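PDB 2Q0X: paraflagellar rod component from Trypanosoma brucei, which is of unknown function but adopts the alpha/beta-hydrolase fold, and is named as a component of the paraflagellar rod. Local coordinates for residues T136-L140 against F290-D295; V220-P226 against H254-N258. All blocks are in the same frame, centred on the assembly; numbering follows the deposited sequence.

Both contacts lie at the N-terminal ends of parallel strands of the alpha/beta-hydrolase sheet. Contact 1 packs strand 135-143 against the C-terminal helix 280-299; contact 2 joins the loops that lead into the next two strands of the sheet, 227-232 and 260-264. In sequence, both segments of contact 2 fall between those of contact 1. Their centres are 13 Å apart and they touch at Pro226, whose O lies 3.0 Å from Val138 N, a probable hydrogen bond that begins the pairing of the two strands, and whose CG lies 3.5 Å from Glu294 OE1. No ligand or catalytic site is identified in either contact.

Contact 1 of 2, residues T136-L140 against F290-D295; sequences TRVIL and FLADED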
loop_
_atom_site.group_PDB
_atom_site.type_symbol
_atom_site.label_atom_id
_atom_site.label_comp_id
_atom_site.label_asym_id
_atom_site.label_seq_id
_atom_site.Cartn_x
_atom_site.Cartn_y
_atom_site.Cartn_z
ATOM N N THR A 136 18.201 19.124 -2.130
ATOM C CA THR A 136 18.719 20.220 -2.964
ATOM C C THR A 136 17.719 20.754 -3.989
ATOM O O THR A 136 17.940 21.788 -4.609
ATOM C CB THR A 136 20.022 19.809 -3.695
ATOM O OG1 THR A 136 19.797 18.606 -4.418
ATOM C CG2 THR A 136 21.179 19.601 -2.724
ATOM N N ARG A 137 16.620 20.045 -4.167
ATOM C CA ARG A 137 15.577 20.447 -5.107
ATOM C C ARG A 137 14.283 19.909 -4.596
ATOM O O ARG A 137 14.239 18.855 -3.989
ATOM C CB ARG A 137 15.808 19.887 -6.528
ATOM C CG ARG A 137 16.838 20.619 -7.357
ATOM C CD ARG A 137 18.218 20.017 -7.186
ATOM N NE ARG A 137 19.293 21.030 -7.216
ATOM C CZ ARG A 137 20.084 21.236 -8.252
ATOM N NH1 ARG A 137 19.921 20.547 -9.361
ATOM N NH2 ARG A 137 21.039 22.120 -8.186
ATOM N N VAL A 138 13.224 20.659 -4.853
ATOM C CA VAL A 138 11.891 20.238 -4.524
ATOM C C VAL A 138 11.013 20.385 -5.771
ATOM O O VAL A 138 11.084 21.376 -6.483
ATOM C CB VAL A 138 11.329 21.035 -3.321
ATOM C CG1 VAL A 138 9.909 20.642 -3.047
ATOM C CG2 VAL A 138 12.226 20.812 -2.039
ATOM N N ILE A 139 10.194 19.371 -6.027
ATOM C CA ILE A 139 9.225 19.398 -7.115
ATOM C C ILE A 139 7.866 19.055 -6.534
ATOM O O ILE A 139 7.707 18.002 -5.940
ATOM C CB ILE A 139 9.573 18.347 -8.233
ATOM C CG1 ILE A 139 10.978 18.576 -8.803
ATOM C CG2 ILE A 139 8.480 18.337 -9.317
ATOM C CD1 ILE A 139 11.703 17.291 -9.268
ATOM N N LEU A 140 6.887 19.922 -6.735
ATOM C CA LEU A 140 5.558 19.679 -6.209
ATOM C C LEU A 140 4.527 19.790 -7.315
ATOM O O LEU A 140 4.524 20.745 -8.084
ATOM C CB LEU A 140 5.218 20.664 -5.084
ATOM C CG LEU A 140 6.216 20.820 -3.927
ATOM C CD1 LEU A 140 5.834 21.985 -3.021
ATOM C CD2 LEU A 140 6.363 19.558 -3.173
ATOM N N PHE A 290 14.150 21.313 -15.527
ATOM C CA PHE A 290 14.345 21.896 -14.205
ATOM C C PHE A 290 15.618 21.362 -13.535
ATOM O O PHE A 290 16.446 22.115 -13.062
ATOM C CB PHE A 290 13.125 21.589 -13.323
ATOM C CG PHE A 290 13.332 21.907 -11.873
ATOM C CD1 PHE A 290 13.421 20.899 -10.933
ATOM C CD2 PHE A 290 13.444 23.217 -11.450
ATOM C CE1 PHE A 290 13.617 21.200 -9.576
ATOM C CE2 PHE A 290 13.650 23.507 -10.102
ATOM C CZ PHE A 290 13.724 22.484 -9.178
ATOM N N LEU A 291 15.762 20.052 -13.492
ATOM C CA LEU A 291 16.936 19.452 -12.875
ATOM C C LEU A 291 18.211 19.861 -13.617
ATOM O O LEU A 291 19.210 20.200 -12.984
ATOM C CB LEU A 291 16.798 17.922 -12.780
ATOM C CG LEU A 291 15.714 17.424 -11.794
ATOM C CD1 LEU A 291 15.556 15.904 -11.901
ATOM C CD2 LEU A 291 15.998 17.832 -10.334
ATOM N N ALA A 292 18.152 19.864 -14.951
ATOM C CA ALA A 292 19.282 20.257 -15.786
ATOM C C ALA A 292 19.643 21.738 -15.595
ATOM O O ALA A 292 20.810 22.074 -15.375
ATOM C CB ALA A 292 18.980 19.962 -17.266
ATOM N N ASP A 293 18.650 22.617 -15.682
ATOM C CA ASP A 293 18.897 24.057 -15.550
ATOM C C ASP A 293 19.489 24.427 -14.185
ATOM O O ASP A 293 20.362 25.294 -14.101
ATOM C CB ASP A 293 17.624 24.876 -15.799
ATOM C CG ASP A 293 17.219 24.933 -17.273
ATOM O OD1 ASP A 293 18.032 24.650 -18.184
ATOM O OD2 ASP A 293 16.053 25.291 -17.520
ATOM N N GLU A 294 19.034 23.768 -13.123
ATOM C CA GLU A 294 19.551 24.074 -11.786
ATOM C C GLU A 294 20.983 23.580 -11.587
ATOM O O GLU A 294 21.725 24.190 -10.825
ATOM C CB GLU A 294 18.636 23.510 -10.690
ATOM C CG GLU A 294 17.247 24.110 -10.671
ATOM C CD GLU A 294 17.238 25.634 -10.580
ATOM O OE1 GLU A 294 18.138 26.212 -9.953
ATOM O OE2 GLU A 294 16.306 26.258 -11.124
ATOM N N ASP A 295 21.349 22.471 -12.245
ATOM C CA ASP A 295 22.742 22.014 -12.288
ATOM C C ASP A 295 23.635 23.062 -12.957
ATOM O O ASP A 295 24.751 23.297 -12.508
ATOM C CB ASP A 295 22.903 20.718 -13.101
ATOM C CG ASP A 295 22.327 19.495 -12.418
ATOM O OD1 ASP A 295 22.226 19.448 -11.178
ATOM O OD2 ASP A 295 21.996 18.549 -13.153
#
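Strand 136-140 packs against helix 290-295 nearly antiparallel, at 153° with 10.4 Å between the segment axes, the usual spacing of a helix laid on a beta-sheet. As in the alpha/beta-hydrolase fold, the C-terminal helix 280-299 lies on one face of the central sheet, opposite helix 119-128. Arg137 and Ile139 point their CA-to-CB bonds at the helix, whereas Val138 faces helix 119-128. Arg137 makes the most extensive contact. With chi1 m and chi2 at 91°, its chain runs past the Phe290 ring (Arg137 CG to Phe290 CE1 4.0 Å) and Leu291 (Arg137 CG to Leu291 CD2 4.2 Å), then carries the guanidinium along the last turn. Arg137 NH1 forms a salt bridge with Asp295 OD1 at 3.1 Å, its hydrogen bond weak in angle; Arg137 NH2 gives a weak bond to Glu294 O at 3.4 Å, and Arg137 NE another to Thr136 O at 3.0 Å. Glu294 CB lies over one face of the guanidinium, 3.5 Å from Arg137 NH1, but the Glu294 carboxylate turns away to a salt bridge with Arg259. Farther along the strand, Phe290, chi1 t, extends its ring so that CE1 meets Ile139 CG1 at 3.8 Å and CZ comes within 3.9 Å of Val138 O. Leu291, an mt rotamer, brings CD2 to 4.5 Å from Ile139 CD1. Asp295 also pairs with Arg39. The contact thus grades from hydrocarbon at Ile139 to charge at Arg137, where a buried guanidinium meets one shared carboxylate and two backbone carbonyls, all through weak bonds, with Arg298, a like charge, close by.

Contact 2 of 2, residues V220-P226 against H254-N258; sequences VGVIKVP and HTGCN
Two connecting loops meet here, mostly through their backbones, at the N-terminal ends of the parallel strands of the mixed sheet: 220-226 leads from helix 213-218 into strand 227-232, while loop 254-258 leads from helix 241-254 into the neighbouring strand 260-264, outermost on that side within this chain. Residues 220-222 form a 3-10 turn (phi/psi near -60/-25 at Val220 and Gly221) closed by Ile223 N to Val220 O at 3.1 Å; Ile223 (-87/114) opens the chain, Lys224 kinks it at -109/12, and Val225 (-132/170) and Pro226 (-58/140) run extended. His254 ends its helix, Thr255 leaves helical geometry at -72/148, Gly256 turns at -75/4, and Cys257 is extended at -144/138. Gly221 and Thr255 have the closest CA atoms, 4.4 Å apart. Gly256 N donates to Val220 O at 3.2 Å and 154°, and lies 3.1 Å from Ile223 O. CA-H...O contacts flank it: Thr255 CA to Val220 O at 3.4 Å and Gly221 CA to His254 O at 3.3 Å. A CB on Gly256 would clash with Gly221 O and Ile223 O, so glycine permits this close approach. Lys224 (mmtt) folds back so that NZ binds Gly221 O at 2.9 Å. Cys257, chi1 t, sets CB 3.5 Å from Lys224 C and SG 4.2 Å from Pro226 CD. Val220 CB, chi1 m, sits 3.5 Å from Thr255 OG1, which is hydrogen-bonded to Val251 O. Val220 O thus accepts from its own turn and from the facing loop, tying two successive helix-to-strand connections of the alpha/beta-hydrolase fold together more by main-chain polarity than by side chains.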
loop_
_atom_site.group_PDB
_atom_site.type_symbol
_atom_site.label_atom_id
_atom_site.label_comp_id
_atom_site.label_asym_id
_atom_site.label_seq_id
_atom_site.Cartn_x
_atom_site.Cartn_y
_atom_site.Cartn_z
ATOM N N VAL A 220 5.763 27.828 1.212
ATOM C CA VAL A 220 6.913 28.020 0.309
ATOM C C VAL A 220 8.125 28.730 0.977
ATOM O O VAL A 220 9.280 28.541 0.565
ATOM C CB VAL A 220 6.505 28.714 -1.021
ATOM C CG1 VAL A 220 5.540 27.800 -1.813
ATOM C CG2 VAL A 220 5.892 30.104 -0.776
ATOM N N GLY A 221 7.856 29.516 2.017
ATOM C CA GLY A 221 8.919 30.167 2.793
ATOM C C GLY A 221 9.918 29.222 3.443
ATOM O O GLY A 221 11.064 29.599 3.608
ATOM N N VAL A 222 9.495 27.993 3.798
ATOM C CA VAL A 222 10.397 27.009 4.399
ATOM C C VAL A 222 11.307 26.322 3.383
ATOM O O VAL A 222 12.254 25.653 3.765
ATOM C CB VAL A 222 9.655 25.927 5.213
ATOM C CG1 VAL A 222 8.742 26.571 6.294
ATOM C CG2 VAL A 222 8.875 24.959 4.280
ATOM N N ILE A 223 11.005 26.459 2.099
ATOM C CA ILE A 223 11.755 25.821 1.022
ATOM C C ILE A 223 12.910 26.743 0.665
ATOM O O ILE A 223 12.697 27.858 0.177
ATOM C CB ILE A 223 10.847 25.580 -0.233
ATOM C CG1 ILE A 223 9.636 24.692 0.117
ATOM C CG2 ILE A 223 11.613 24.942 -1.374
ATOM C CD1 ILE A 223 8.789 24.353 -1.091
ATOM N N LYS A 224 14.130 26.281 0.920
ATOM C CA LYS A 224 15.328 27.115 0.802
ATOM C C LYS A 224 16.187 26.724 -0.392
ATOM O O LYS A 224 17.324 27.189 -0.534
ATOM C CB LYS A 224 16.185 26.994 2.060
ATOM C CG LYS A 224 15.431 27.162 3.379
ATOM C CD LYS A 224 14.815 28.514 3.489
ATOM C CE LYS A 224 14.569 28.891 4.953
ATOM N NZ LYS A 224 13.546 29.981 5.017
ATOM N N VAL A 225 15.632 25.894 -1.259
ATOM C CA VAL A 225 16.340 25.388 -2.421
ATOM C C VAL A 225 15.425 25.550 -3.625
ATOM O O VAL A 225 14.259 25.894 -3.469
ATOM C CB VAL A 225 16.785 23.908 -2.206
ATOM C CG1 VAL A 225 17.745 23.832 -0.999
ATOM C CG2 VAL A 225 15.576 22.965 -2.048
ATOM N N PRO A 226 15.957 25.338 -4.840
ATOM C CA PRO A 226 15.128 25.526 -6.013
ATOM C C PRO A 226 13.848 24.658 -6.049
ATOM O O PRO A 226 13.845 23.486 -5.645
ATOM C CB PRO A 226 16.083 25.207 -7.165
ATOM C CG PRO A 226 17.454 25.474 -6.615
ATOM C CD PRO A 226 17.346 24.991 -5.204
ATOM N N HIS A 254 7.946 35.097 -1.888
ATOM C CA HIS A 254 7.807 34.450 -0.590
ATOM C C HIS A 254 8.427 33.086 -0.468
ATOM O O HIS A 254 8.474 32.548 0.615
ATOM C CB HIS A 254 6.335 34.437 -0.165
ATOM C CG HIS A 254 5.759 35.812 -0.041
ATOM N ND1 HIS A 254 4.886 36.341 -0.966
ATOM C CD2 HIS A 254 5.980 36.788 0.867
ATOM C CE1 HIS A 254 4.580 37.579 -0.624
ATOM N NE2 HIS A 254 5.238 37.877 0.482
ATOM N N THR A 255 8.953 32.526 -1.547
ATOM C CA THR A 255 9.701 31.286 -1.408
ATOM C C THR A 255 11.041 31.621 -0.732
ATOM O O THR A 255 11.572 32.700 -0.944
ATOM C CB THR A 255 9.891 30.587 -2.763
ATOM O OG1 THR A 255 8.603 30.292 -3.307
ATOM C CG2 THR A 255 10.685 29.268 -2.619
ATOM N N GLY A 256 11.575 30.695 0.062
ATOM C CA GLY A 256 12.838 30.906 0.765
ATOM C C GLY A 256 14.071 30.809 -0.119
ATOM O O GLY A 256 15.167 30.848 0.367
ATOM N N CYS A 257 13.877 30.638 -1.418
ATOM C CA CYS A 257 14.944 30.643 -2.406
ATOM C C CYS A 257 14.363 31.313 -3.639
ATOM O O CYS A 257 13.211 31.042 -4.010
ATOM C CB CYS A 257 15.342 29.209 -2.734
ATOM S SG CYS A 257 16.443 28.962 -4.138
ATOM N N ASN A 258 15.148 32.165 -4.279
ATOM C CA ASN A 258 14.704 32.850 -5.498
ATOM C C ASN A 258 14.501 31.948 -6.742
ATOM O O ASN A 258 13.873 32.371 -7.718
ATOM C CB ASN A 258 15.643 34.021 -5.838
ATOM C CG ASN A 258 17.081 33.570 -6.143
ATOM O OD1 ASN A 258 17.521 33.603 -7.302
ATOM N ND2 ASN A 258 17.821 33.169 -5.104
#